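Local coordinates for amidohydrolase family protein (Acinetobacter baumannii, PDB 4I6K), which probably hydrolyses 2-pyrone-4,6-dicarboxylic acid, as a member of the amidohydrolase family, at residues V55-S60 against S247-T252; K97-V102 against N150-L155; P132-P137 against L166-E171; K188-P193 against A227-N232. One frame throughout, in Å; residues are numbered along the deposited sequence.

In the fold
Eight parallel strands in chain order, alternating with helices, make a (beta/alpha)8 barrel. Interaction 1 closes the longest loop, tying the segment after the last strand to helix 55-64, and the other three are nested within it. Interaction 2 lies inside the barrel. Its centre is about 19 Å from that of interaction 1. The bound citric acid is near both: about 8 Å from the Trp249 side chain and about 7 Å from that of Glu154. Interaction 3 touches interaction 2, because Leu155 packs on Leu166 and Leu169. Interactions 3 and 4 join outer segments of the barrel, with centres about 25 Å apart.

Interaction 1: residues V55-S60 against S247-T252; sequences VQSFIS and SDWPHT
In this (beta/alpha)8 barrel, the loop after the last strand folds back on helix 55-64, and Trp249 meets Ser57 and Phe58 there. The indole is the main contact surface. Its CZ3 atom lies 3.5 Å from Phe58 CB, and Phe58 CA stands over one face, offset toward the rim. The opposite face is covered by Pro250 CB, 3.6 Å above the ring centre. A cis peptide bond precedes this proline. The Phe58 ring and the six-membered ring of Trp249 are nearly parallel, with planes at 19°. They are slid so far apart that they barely overlap, with centroids 5.6 Å from each other. Ser57 meets the outer rim of the six-membered ring, its OG coming in obliquely, 3.5 Å from Trp249 CZ2. Trp249 CG is anti to its own N (chi1 -176°), which carries the indole out to the helix. Asp248 OD1 makes a salt bridge to Arg216 and a hydrogen bond to Tyr215, and its OD2 is close to the citric acid. Amidohydrolases commonly have their active-site aspartate after the eighth strand, consistent with this position. An ST turn shapes the start of the loop: Trp249 N donates to Ser247 OG at 2.8 Å, with an angle of 162°.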
loop_
_atom_site.group_PDB
_atom_site.type_symbol
_atom_site.label_atom_id
_atom_site.label_comp_id
_atom_site.label_asym_id
_atom_site.label_seq_id
_atom_site.Cartn_x
_atom_site.Cartn_y
_atom_site.Cartn_z
ATOM N N VAL A 55 10.133 -1.048 -14.760
ATOM C CA VAL A 55 10.529 -2.111 -13.842
ATOM C C VAL A 55 12.026 -2.048 -13.727
ATOM O O VAL A 55 12.605 -2.199 -12.645
ATOM C CB VAL A 55 10.180 -3.493 -14.364
ATOM C CG1 VAL A 55 10.035 -4.460 -13.191
ATOM C CG2 VAL A 55 8.910 -3.450 -15.162
ATOM N N GLN A 56 12.646 -1.819 -14.875
ATOM C CA GLN A 56 14.085 -1.696 -14.968
ATOM C C GLN A 56 14.588 -0.694 -13.927
ATOM O O GLN A 56 15.398 -1.027 -13.065
ATOM C CB GLN A 56 14.454 -1.255 -16.389
ATOM C CG GLN A 56 15.903 -0.857 -16.588
ATOM C CD GLN A 56 16.817 -2.060 -16.641
ATOM O OE1 GLN A 56 18.039 -1.932 -16.541
ATOM N NE2 GLN A 56 16.226 -3.243 -16.794
ATOM N N SER A 57 14.097 0.534 -14.005
ATOM C CA SER A 57 14.488 1.549 -13.042
ATOM C C SER A 57 14.209 1.078 -11.609
ATOM O O SER A 57 15.038 1.251 -10.713
ATOM C CB SER A 57 13.766 2.866 -13.337
ATOM O OG SER A 57 14.264 3.899 -12.506
ATOM N N PHE A 58 13.046 0.465 -11.402
ATOM C CA PHE A 58 12.657 0.031 -10.066
ATOM C C PHE A 58 13.545 -1.090 -9.518
ATOM O O PHE A 58 14.025 -1.006 -8.384
ATOM C CB PHE A 58 11.185 -0.376 -10.032
ATOM C CG PHE A 58 10.741 -0.904 -8.702
ATOM C CD1 PHE A 58 10.919 -0.156 -7.557
ATOM C CD2 PHE A 58 10.154 -2.154 -8.597
ATOM C CE1 PHE A 58 10.516 -0.649 -6.328
ATOM C CE2 PHE A 58 9.748 -2.653 -7.373
ATOM C CZ PHE A 58 9.926 -1.902 -6.239
ATOM N N ILE A 59 13.756 -2.136 -10.311
ATOM C CA ILE A 59 14.654 -3.212 -9.901
ATOM C C ILE A 59 16.049 -2.653 -9.691
ATOM O O ILE A 59 16.820 -3.158 -8.872
ATOM C CB ILE A 59 14.717 -4.375 -10.930
ATOM C CG1 ILE A 59 13.751 -5.502 -10.554
ATOM C CG2 ILE A 59 16.098 -4.985 -10.938
ATOM C CD1 ILE A 59 12.327 -5.085 -10.430
ATOM N N SER A 60 16.380 -1.595 -10.426
ATOM C CA SER A 60 17.695 -0.980 -10.274
ATOM C C SER A 60 17.875 -0.335 -8.899
ATOM O O SER A 60 18.955 -0.389 -8.317
ATOM C CB SER A 60 17.934 0.053 -11.364
ATOM O OG SER A 60 19.239 0.566 -11.248
ATOM N N SER A 247 8.851 2.204 -0.402
ATOM C CA SER A 247 9.448 3.413 -0.945
ATOM C C SER A 247 8.370 4.373 -1.460
ATOM O O SER A 247 8.555 5.590 -1.446
ATOM C CB SER A 247 10.407 3.063 -2.097
ATOM O OG SER A 247 9.692 2.700 -3.285
ATOM N N ASP A 248 7.254 3.816 -1.920
ATOM C CA ASP A 248 6.292 4.570 -2.714
ATOM C C ASP A 248 6.968 5.279 -3.885
ATOM O O ASP A 248 6.535 6.350 -4.310
ATOM C CB ASP A 248 5.556 5.588 -1.839
ATOM C CG ASP A 248 4.380 6.226 -2.552
ATOM O OD1 ASP A 248 4.457 7.432 -2.867
ATOM O OD2 ASP A 248 3.378 5.522 -2.797
ATOM N N TRP A 249 8.031 4.672 -4.403
ATOM C CA TRP A 249 8.584 5.055 -5.701
ATOM C C TRP A 249 7.528 4.890 -6.824
ATOM O O TRP A 249 6.742 3.938 -6.814
ATOM C CB TRP A 249 9.833 4.217 -5.990
ATOM C CG TRP A 249 10.518 4.591 -7.256
ATOM C CD1 TRP A 249 11.471 5.555 -7.422
ATOM C CD2 TRP A 249 10.298 4.010 -8.554
ATOM N NE1 TRP A 249 11.870 5.599 -8.737
ATOM C CE2 TRP A 249 11.162 4.665 -9.453
ATOM C CE3 TRP A 249 9.457 3.001 -9.036
ATOM C CZ2 TRP A 249 11.204 4.346 -10.814
ATOM C CZ3 TRP A 249 9.503 2.684 -10.387
ATOM C CH2 TRP A 249 10.364 3.357 -11.260
ATOM N N PRO A 250 7.507 5.807 -7.810
ATOM C CA PRO A 250 8.424 6.914 -8.026
ATOM C C PRO A 250 7.917 8.219 -7.432
ATOM O O PRO A 250 8.155 9.278 -8.012
ATOM C CB PRO A 250 8.420 7.041 -9.542
ATOM C CG PRO A 250 6.965 6.764 -9.895
ATOM C CD PRO A 250 6.467 5.765 -8.855
ATOM N N HIS A 251 7.199 8.143 -6.313
ATOM C CA HIS A 251 6.868 9.332 -5.506
ATOM C C HIS A 251 6.118 10.368 -6.297
ATOM O O HIS A 251 6.556 11.521 -6.380
ATOM C CB HIS A 251 8.143 9.956 -4.915
ATOM C CG HIS A 251 9.145 8.938 -4.468
ATOM N ND1 HIS A 251 10.362 8.760 -5.094
ATOM C CD2 HIS A 251 9.083 7.998 -3.494
ATOM C CE1 HIS A 251 11.017 7.772 -4.508
ATOM N NE2 HIS A 251 10.261 7.291 -3.537
ATOM N N THR A 252 4.988 9.956 -6.872
ATOM C CA THR A 252 4.204 10.809 -7.781
ATOM C C THR A 252 3.758 12.125 -7.152
ATOM O O THR A 252 3.329 12.153 -5.993
ATOM C CB THR A 252 2.932 10.087 -8.306
ATOM O OG1 THR A 252 2.264 9.407 -7.224
ATOM C CG2 THR A 252 3.292 9.096 -9.425
#

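Interaction 2: residues K97-V102 against N150-L155; sequences KGIAVV and NWQVEL
Glu154 has its CG anti to the backbone N (chi1 -175°) and is fully extended beyond, which carries the carboxylate across to Ile99. Ile99 answers with CG2 anti to its own N and CG1 beside it (chi1 -62°). Both branches therefore border the same oxygen. Glu154 OE1 is 3.1 Å from Ile99 CG2 and 3.3 Å from Ile99 CG1, a tight fit. The Gln152 chain crosses Ile99 at about a right angle. Ile99 CD1 lies 3.7 Å from Gln152 NE2 and 3.8 Å from Gln152 CD. The two segments belong to strands 96-100 and 152-156 of the barrel. Strand 119-125 lies between these two in the sheet, so the side chains meet past it, in the buried interior. Arg123 of that middle strand also touches Ile99. The Glu154 side chain is about 7 Å from the bound citric acid. Its OE2 makes a salt bridge to Lys210 and a long, weak ion pair with Arg123. No hydrogen bond joins the two segments. The carboxylate thus has two distinct ends: OE1 rests against the Ile99 branches, while OE2 faces Lys210 and Arg123, with the like-charged Asp179 also close.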
loop_
_atom_site.group_PDB
_atom_site.type_symbol
_atom_site.label_atom_id
_atom_site.label_comp_id
_atom_site.label_asym_id
_atom_site.label_seq_id
_atom_site.Cartn_x
_atom_site.Cartn_y
_atom_site.Cartn_z
ATOM N N LYS A 97 5.734 -9.258 -6.528
ATOM C CA LYS A 97 4.302 -9.561 -6.526
ATOM C C LYS A 97 3.499 -8.278 -6.720
ATOM O O LYS A 97 4.055 -7.187 -6.653
ATOM C CB LYS A 97 3.904 -10.276 -5.234
ATOM C CG LYS A 97 4.359 -11.730 -5.221
ATOM C CD LYS A 97 4.610 -12.278 -3.819
ATOM C CE LYS A 97 5.034 -13.740 -3.924
ATOM N NZ LYS A 97 4.749 -14.526 -2.697
ATOM N N GLY A 98 2.193 -8.404 -6.948
ATOM C CA GLY A 98 1.369 -7.249 -7.252
ATOM C C GLY A 98 0.038 -7.134 -6.513
ATOM O O GLY A 98 -0.500 -8.116 -5.994
ATOM N N ILE A 99 -0.474 -5.907 -6.459
ATOM C CA ILE A 99 -1.806 -5.626 -5.935
ATOM C C ILE A 99 -2.571 -5.000 -7.082
ATOM O O ILE A 99 -2.173 -3.962 -7.593
ATOM C CB ILE A 99 -1.763 -4.617 -4.754
ATOM C CG1 ILE A 99 -0.958 -5.183 -3.585
ATOM C CG2 ILE A 99 -3.182 -4.209 -4.307
ATOM C CD1 ILE A 99 -1.550 -6.418 -2.990
ATOM N N ALA A 100 -3.658 -5.634 -7.489
ATOM C CA ALA A 100 -4.417 -5.174 -8.643
ATOM C C ALA A 100 -5.559 -4.274 -8.217
ATOM O O ALA A 100 -5.857 -4.140 -7.021
ATOM C CB ALA A 100 -4.966 -6.375 -9.452
ATOM N N VAL A 101 -6.182 -3.650 -9.212
ATOM C CA VAL A 101 -7.428 -2.925 -9.024
ATOM C C VAL A 101 -8.406 -3.507 -10.032
ATOM O O VAL A 101 -8.076 -3.655 -11.212
ATOM C CB VAL A 101 -7.232 -1.419 -9.242
ATOM C CG1 VAL A 101 -8.563 -0.656 -9.137
ATOM C CG2 VAL A 101 -6.216 -0.889 -8.220
ATOM N N VAL A 102 -9.591 -3.875 -9.550
ATOM C CA VAL A 102 -10.586 -4.560 -10.364
ATOM C C VAL A 102 -11.969 -4.087 -9.991
ATOM O O VAL A 102 -12.180 -3.626 -8.884
ATOM C CB VAL A 102 -10.550 -6.075 -10.117
ATOM C CG1 VAL A 102 -9.198 -6.654 -10.501
ATOM C CG2 VAL A 102 -10.850 -6.356 -8.661
ATOM N N ASN A 150 -7.233 -16.006 -0.305
ATOM C CA ASN A 150 -6.123 -15.729 0.601
ATOM C C ASN A 150 -5.455 -14.431 0.224
ATOM O O ASN A 150 -4.335 -14.153 0.635
ATOM C CB ASN A 150 -5.088 -16.839 0.542
ATOM C CG ASN A 150 -5.126 -17.724 1.752
ATOM O OD1 ASN A 150 -6.182 -17.916 2.368
ATOM N ND2 ASN A 150 -3.968 -18.274 2.114
ATOM N N TRP A 151 -6.156 -13.644 -0.580
ATOM C CA TRP A 151 -5.683 -12.343 -0.983
ATOM C C TRP A 151 -5.826 -11.378 0.163
ATOM O O TRP A 151 -6.656 -11.573 1.042
ATOM C CB TRP A 151 -6.540 -11.858 -2.139
ATOM C CG TRP A 151 -5.988 -12.246 -3.433
ATOM C CD1 TRP A 151 -4.935 -13.083 -3.654
ATOM C CD2 TRP A 151 -6.461 -11.837 -4.718
ATOM N NE1 TRP A 151 -4.713 -13.209 -5.003
ATOM C CE2 TRP A 151 -5.641 -12.458 -5.680
ATOM C CE3 TRP A 151 -7.498 -10.998 -5.149
ATOM C CZ2 TRP A 151 -5.820 -12.265 -7.055
ATOM C CZ3 TRP A 151 -7.675 -10.802 -6.515
ATOM C CH2 TRP A 151 -6.845 -11.439 -7.451
ATOM N N GLN A 152 -5.028 -10.319 0.147
ATOM C CA GLN A 152 -5.206 -9.232 1.097
ATOM C C GLN A 152 -6.103 -8.132 0.480
ATOM O O GLN A 152 -6.296 -8.069 -0.752
ATOM C CB GLN A 152 -3.843 -8.652 1.449
ATOM C CG GLN A 152 -3.188 -7.924 0.269
ATOM C CD GLN A 152 -1.886 -7.270 0.661
ATOM O OE1 GLN A 152 -0.910 -7.952 0.953
ATOM N NE2 GLN A 152 -1.869 -5.938 0.695
ATOM N N VAL A 153 -6.659 -7.280 1.336
ATOM C CA VAL A 153 -7.311 -6.048 0.892
ATOM C C VAL A 153 -6.526 -4.816 1.374
ATOM O O VAL A 153 -6.403 -4.578 2.578
ATOM C CB VAL A 153 -8.779 -5.958 1.368
ATOM C CG1 VAL A 153 -9.370 -4.597 1.039
ATOM C CG2 VAL A 153 -9.613 -7.067 0.745
ATOM N N GLU A 154 -5.999 -4.050 0.417
ATOM C CA GLU A 154 -5.187 -2.858 0.686
ATOM C C GLU A 154 -6.034 -1.592 0.579
ATOM O O GLU A 154 -6.811 -1.430 -0.368
ATOM C CB GLU A 154 -4.009 -2.795 -0.299
ATOM C CG GLU A 154 -3.006 -1.662 -0.053
ATOM C CD GLU A 154 -1.892 -1.612 -1.112
ATOM O OE1 GLU A 154 -1.971 -2.348 -2.123
ATOM O OE2 GLU A 154 -0.931 -0.836 -0.926
ATOM N N LEU A 155 -5.891 -0.694 1.553
ATOM C CA LEU A 155 -6.641 0.564 1.538
ATOM C C LEU A 155 -5.727 1.772 1.412
ATOM O O LEU A 155 -4.714 1.886 2.105
ATOM C CB LEU A 155 -7.489 0.730 2.808
ATOM C CG LEU A 155 -8.295 -0.490 3.261
ATOM C CD1 LEU A 155 -9.115 -0.186 4.521
ATOM C CD2 LEU A 155 -9.175 -0.986 2.128
#

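Interaction 3: residues P132-P137 against L166-E171; sequences PALNTP and LPQLNE
The carboxamide of Gln168 is the flat group here, and Leu134 approaches its nitrogen end from out of the amide plane. Leu134 CB is 3.3 Å from Gln168 NE2. Leu134 CG follows on the same side of that plane, 3.7 Å from Gln168 NE2. Leu134 CD1 stays near the amide too, but with less offset from the plane. Leu134 offers only carbon to the amide nitrogen, and no hydrogen bond crosses between the segments. The Gln168 chain is bent at its second torsion (chi2 143°), which turns the amide to lie beside the leucine. The two backbones are closest at this pair, with Leu134 CA 6.6 Å from Gln168 CA. In the (beta/alpha)8 barrel, segment 132-137 leads from strand 119-125 into helix 137-148, and Thr136 occupies the N-cap position of that helix. Segment 166-171 lies on helix 159-169, toward its C-terminal part. The loop before helix 137-148 thereby packs on the next helix, 159-169. Trp139 of helix 137-148 also packs on Leu134. One step further along the helix, Leu169 meets the same leucine from its methyl end. Leu169 CD2 and Leu134 CD1 are 3.8 Å apart, and the two side chains are turned obliquely to each other.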
loop_
_atom_site.group_PDB
_atom_site.type_symbol
_atom_site.label_atom_id
_atom_site.label_comp_id
_atom_site.label_asym_id
_atom_site.label_seq_id
_atom_site.Cartn_x
_atom_site.Cartn_y
_atom_site.Cartn_z
ATOM N N PRO A 132 -17.451 3.656 -1.046
ATOM C CA PRO A 132 -18.472 2.716 -1.502
ATOM C C PRO A 132 -19.168 2.044 -0.328
ATOM O O PRO A 132 -18.633 2.013 0.778
ATOM C CB PRO A 132 -17.667 1.674 -2.291
ATOM C CG PRO A 132 -16.324 1.670 -1.648
ATOM C CD PRO A 132 -16.085 3.116 -1.199
ATOM N N ALA A 133 -20.354 1.506 -0.568
ATOM C CA ALA A 133 -21.035 0.737 0.457
ATOM C C ALA A 133 -20.602 -0.711 0.328
ATOM O O ALA A 133 -20.815 -1.345 -0.700
ATOM C CB ALA A 133 -22.533 0.871 0.322
ATOM N N LEU A 134 -19.981 -1.234 1.377
ATOM C CA LEU A 134 -19.409 -2.573 1.319
ATOM C C LEU A 134 -20.372 -3.675 1.770
ATOM O O LEU A 134 -20.107 -4.869 1.560
ATOM C CB LEU A 134 -18.126 -2.613 2.138
ATOM C CG LEU A 134 -16.986 -1.799 1.540
ATOM C CD1 LEU A 134 -15.714 -2.003 2.344
ATOM C CD2 LEU A 134 -16.779 -2.178 0.091
ATOM N N ASN A 135 -21.482 -3.273 2.384
ATOM C CA ASN A 135 -22.450 -4.222 2.926
ATOM C C ASN A 135 -23.313 -4.841 1.828
ATOM O O ASN A 135 -23.768 -5.974 1.955
ATOM C CB ASN A 135 -23.344 -3.522 3.934
ATOM C CG ASN A 135 -24.038 -2.322 3.334
ATOM O OD1 ASN A 135 -23.397 -1.469 2.709
ATOM N ND2 ASN A 135 -25.355 -2.260 3.490
ATOM N N THR A 136 -23.531 -4.099 0.749
ATOM C CA THR A 136 -24.385 -4.575 -0.336
ATOM C C THR A 136 -23.992 -5.981 -0.789
ATOM O O THR A 136 -22.824 -6.360 -0.707
ATOM C CB THR A 136 -24.344 -3.613 -1.535
ATOM O OG1 THR A 136 -23.184 -3.882 -2.331
ATOM C CG2 THR A 136 -24.287 -2.183 -1.043
ATOM N N PRO A 137 -24.973 -6.765 -1.270
ATOM C CA PRO A 137 -24.719 -8.165 -1.623
ATOM C C PRO A 137 -23.577 -8.358 -2.626
ATOM O O PRO A 137 -22.759 -9.261 -2.459
ATOM C CB PRO A 137 -26.055 -8.617 -2.220
ATOM C CG PRO A 137 -27.054 -7.781 -1.530
ATOM C CD PRO A 137 -26.403 -6.429 -1.363
ATOM N N LEU A 166 -13.152 -0.158 8.005
ATOM C CA LEU A 166 -12.642 -1.222 8.854
ATOM C C LEU A 166 -13.772 -2.051 9.468
ATOM O O LEU A 166 -13.709 -3.287 9.472
ATOM C CB LEU A 166 -11.717 -0.659 9.944
ATOM C CG LEU A 166 -10.317 -0.177 9.512
ATOM C CD1 LEU A 166 -9.287 -0.325 10.636
ATOM C CD2 LEU A 166 -9.841 -0.925 8.288
ATOM N N PRO A 167 -14.806 -1.379 10.002
ATOM C CA PRO A 167 -15.907 -2.117 10.620
ATOM C C PRO A 167 -16.538 -3.132 9.674
ATOM O O PRO A 167 -16.865 -4.228 10.095
ATOM C CB PRO A 167 -16.906 -1.014 10.979
ATOM C CG PRO A 167 -16.054 0.142 11.285
ATOM C CD PRO A 167 -14.910 0.066 10.269
ATOM N N GLN A 168 -16.702 -2.771 8.407
ATOM C CA GLN A 168 -17.242 -3.704 7.409
ATOM C C GLN A 168 -16.272 -4.838 7.072
ATOM O O GLN A 168 -16.670 -6.009 6.895
ATOM C CB GLN A 168 -17.636 -2.939 6.145
ATOM C CG GLN A 168 -19.047 -2.398 6.239
ATOM C CD GLN A 168 -19.205 -1.035 5.608
ATOM O OE1 GLN A 168 -20.183 -0.336 5.873
ATOM N NE2 GLN A 168 -18.247 -0.644 4.772
ATOM N N LEU A 169 -14.994 -4.484 6.998
ATOM C CA LEU A 169 -13.970 -5.452 6.679
ATOM C C LEU A 169 -13.723 -6.393 7.874
ATOM O O LEU A 169 -13.172 -7.485 7.711
ATOM C CB LEU A 169 -12.705 -4.730 6.204
ATOM C CG LEU A 169 -12.923 -3.877 4.932
ATOM C CD1 LEU A 169 -11.662 -3.144 4.474
ATOM C CD2 LEU A 169 -13.459 -4.721 3.794
ATOM N N ASN A 170 -14.167 -5.986 9.065
ATOM C CA ASN A 170 -14.035 -6.844 10.253
ATOM C C ASN A 170 -14.624 -8.234 10.069
ATOM O O ASN A 170 -14.266 -9.172 10.792
ATOM C CB ASN A 170 -14.702 -6.196 11.468
ATOM C CG ASN A 170 -13.776 -5.290 12.210
ATOM O OD1 ASN A 170 -12.658 -5.060 11.775
ATOM N ND2 ASN A 170 -14.225 -4.773 13.344
ATOM N N GLU A 171 -15.528 -8.355 9.098
ATOM C CA GLU A 171 -16.315 -9.563 8.892
ATOM C C GLU A 171 -15.675 -10.628 7.997
ATOM O O GLU A 171 -16.315 -11.616 7.661
ATOM C CB GLU A 171 -17.668 -9.192 8.312
ATOM C CG GLU A 171 -18.388 -8.121 9.089
ATOM C CD GLU A 171 -19.833 -7.990 8.678
ATOM O OE1 GLU A 171 -20.627 -7.434 9.472
ATOM O OE2 GLU A 171 -20.174 -8.453 7.567
#

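Interaction 4: residues K188-P193 against A227-N232; sequences KGIEDP and AQQAYN
Segment 188-193 bends through a tight turn that presents Ile190 to Gln229 and Ala230 of helix 222-237. Lys188 comes first. Its side chain turns back over the segment, and its NZ makes a long salt bridge with Asp192 OD2 at 3.9 Å. Gly189 begins a type I beta turn. The turn is closed by a hydrogen bond of 3.1 Å from Asp192 N to Gly189 O. Ile190 follows, and it carries the contact. Its CG1 stands beside the backbone N (chi1 -61°), and from there CG1 and CD1 reach the helix. Ile190 CG1 is 4.0 Å from Gln229 OE1 and 4.1 Å from Gln229 CD. Ile190 CD1 reaches further, to 4.1 Å from Ala230 N and 4.3 Å from Ala230 CB. These are loose van der Waals contacts, with no hydrogen bond between the segments. Gln229 is extended beyond CG and crosses the isoleucine obliquely, while its NE2 makes a weak hydrogen bond to Asn225 OD1 one turn earlier. Asp192 is the N-cap of the next helix, with OD2 accepting from Asp194 N. Pro193 is then the first helical residue. The turn lies at the end of the loop between strand 176-178 and helix 193-201 in the (beta/alpha)8 barrel. Tyr195 of that helix touches both Ile190 and Ala230. Helix 222-237 is also packed against helix 260-270, where Ala227 and Tyr231 both meet Ile270.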
loop_
_atom_site.group_PDB
_atom_site.type_symbol
_atom_site.label_atom_id
_atom_site.label_comp_id
_atom_site.label_asym_id
_atom_site.label_seq_id
_atom_site.Cartn_x
_atom_site.Cartn_y
_atom_site.Cartn_z
ATOM N N LYS A 188 -5.664 18.247 10.548
ATOM C CA LYS A 188 -6.194 17.778 11.828
ATOM C C LYS A 188 -5.191 16.911 12.602
ATOM O O LYS A 188 -5.291 16.771 13.824
ATOM C CB LYS A 188 -7.510 17.021 11.599
ATOM C CG LYS A 188 -8.723 17.917 11.248
ATOM C CD LYS A 188 -9.778 17.135 10.445
ATOM C CE LYS A 188 -11.200 17.669 10.633
ATOM N NZ LYS A 188 -11.939 16.944 11.724
ATOM N N GLY A 189 -4.224 16.331 11.891
ATOM C CA GLY A 189 -3.132 15.588 12.533
ATOM C C GLY A 189 -3.520 14.322 13.295
ATOM O O GLY A 189 -4.592 13.730 13.083
ATOM N N ILE A 190 -2.621 13.911 14.180
ATOM C CA ILE A 190 -2.783 12.721 15.007
ATOM C C ILE A 190 -4.037 12.772 15.869
ATOM O O ILE A 190 -4.772 11.790 15.959
ATOM C CB ILE A 190 -1.555 12.529 15.932
ATOM C CG1 ILE A 190 -0.283 12.350 15.097
ATOM C CG2 ILE A 190 -1.751 11.346 16.878
ATOM C CD1 ILE A 190 -0.214 11.044 14.356
ATOM N N GLU A 191 -4.273 13.917 16.506
ATOM C CA GLU A 191 -5.418 14.095 17.403
ATOM C C GLU A 191 -6.732 14.198 16.630
ATOM O O GLU A 191 -7.817 14.269 17.212
ATOM C CB GLU A 191 -5.231 15.345 18.267
ATOM C CG GLU A 191 -3.951 15.366 19.075
ATOM C CD GLU A 191 -3.782 14.133 19.956
ATOM O OE1 GLU A 191 -4.725 13.314 20.045
ATOM O OE2 GLU A 191 -2.701 13.985 20.567
ATOM N N ASP A 192 -6.655 14.220 15.308
ATOM C CA ASP A 192 -7.883 14.167 14.536
ATOM C C ASP A 192 -8.775 13.014 15.046
ATOM O O ASP A 192 -8.387 11.843 14.972
ATOM C CB ASP A 192 -7.542 13.960 13.072
ATOM C CG ASP A 192 -8.758 13.780 12.229
ATOM O OD1 ASP A 192 -8.602 13.637 11.005
ATOM O OD2 ASP A 192 -9.863 13.780 12.797
ATOM N N PRO A 193 -9.966 13.338 15.585
ATOM C CA PRO A 193 -10.875 12.291 16.077
ATOM C C PRO A 193 -11.003 11.114 15.110
ATOM O O PRO A 193 -11.048 9.970 15.540
ATOM C CB PRO A 193 -12.223 13.013 16.201
ATOM C CG PRO A 193 -11.861 14.452 16.423
ATOM C CD PRO A 193 -10.508 14.693 15.781
ATOM N N ALA A 227 4.875 11.167 10.927
ATOM C CA ALA A 227 5.269 9.774 10.697
ATOM C C ALA A 227 5.854 9.112 11.967
ATOM O O ALA A 227 5.492 7.993 12.328
ATOM C CB ALA A 227 6.257 9.687 9.532
ATOM N N GLN A 228 6.753 9.813 12.642
ATOM C CA GLN A 228 7.386 9.309 13.865
ATOM C C GLN A 228 6.386 9.060 15.026
ATOM O O GLN A 228 6.490 8.063 15.752
ATOM C CB GLN A 228 8.483 10.286 14.307
ATOM C CG GLN A 228 9.815 9.641 14.585
ATOM C CD GLN A 228 10.950 10.652 14.578
ATOM O OE1 GLN A 228 12.099 10.313 14.289
ATOM N NE2 GLN A 228 10.627 11.906 14.889
ATOM N N GLN A 229 5.438 9.975 15.205
ATOM C CA GLN A 229 4.413 9.815 16.223
ATOM C C GLN A 229 3.526 8.612 15.922
ATOM O O GLN A 229 3.238 7.792 16.801
ATOM C CB GLN A 229 3.528 11.052 16.272
ATOM C CG GLN A 229 4.190 12.297 16.815
ATOM C CD GLN A 229 3.172 13.382 17.081
ATOM O OE1 GLN A 229 2.317 13.240 17.961
ATOM N NE2 GLN A 229 3.238 14.466 16.304
ATOM N N ALA A 230 3.066 8.535 14.675
ATOM C CA ALA A 230 2.189 7.449 14.242
ATOM C C ALA A 230 2.884 6.126 14.502
ATOM O O ALA A 230 2.292 5.205 15.051
ATOM C CB ALA A 230 1.832 7.602 12.777
ATOM N N TYR A 231 4.156 6.048 14.124
ATOM C CA TYR A 231 4.954 4.858 14.386
ATOM C C TYR A 231 4.955 4.494 15.867
ATOM O O TYR A 231 4.679 3.345 16.233
ATOM C CB TYR A 231 6.388 5.039 13.882
ATOM C CG TYR A 231 7.283 3.828 14.113
ATOM C CD1 TYR A 231 7.102 2.647 13.374
ATOM C CD2 TYR A 231 8.305 3.860 15.063
ATOM C CE1 TYR A 231 7.912 1.534 13.574
ATOM C CE2 TYR A 231 9.126 2.744 15.270
ATOM C CZ TYR A 231 8.921 1.587 14.528
ATOM O OH TYR A 231 9.728 0.486 14.721
ATOM N N ASN A 232 5.261 5.468 16.721
ATOM C CA ASN A 232 5.305 5.215 18.161
ATOM C C ASN A 232 3.979 4.701 18.660
ATOM O O ASN A 232 3.927 3.735 19.424
ATOM C CB ASN A 232 5.677 6.473 18.946
ATOM C CG ASN A 232 7.087 6.948 18.656
ATOM O OD1 ASN A 232 7.469 8.039 19.063
ATOM N ND2 ASN A 232 7.862 6.135 17.947
#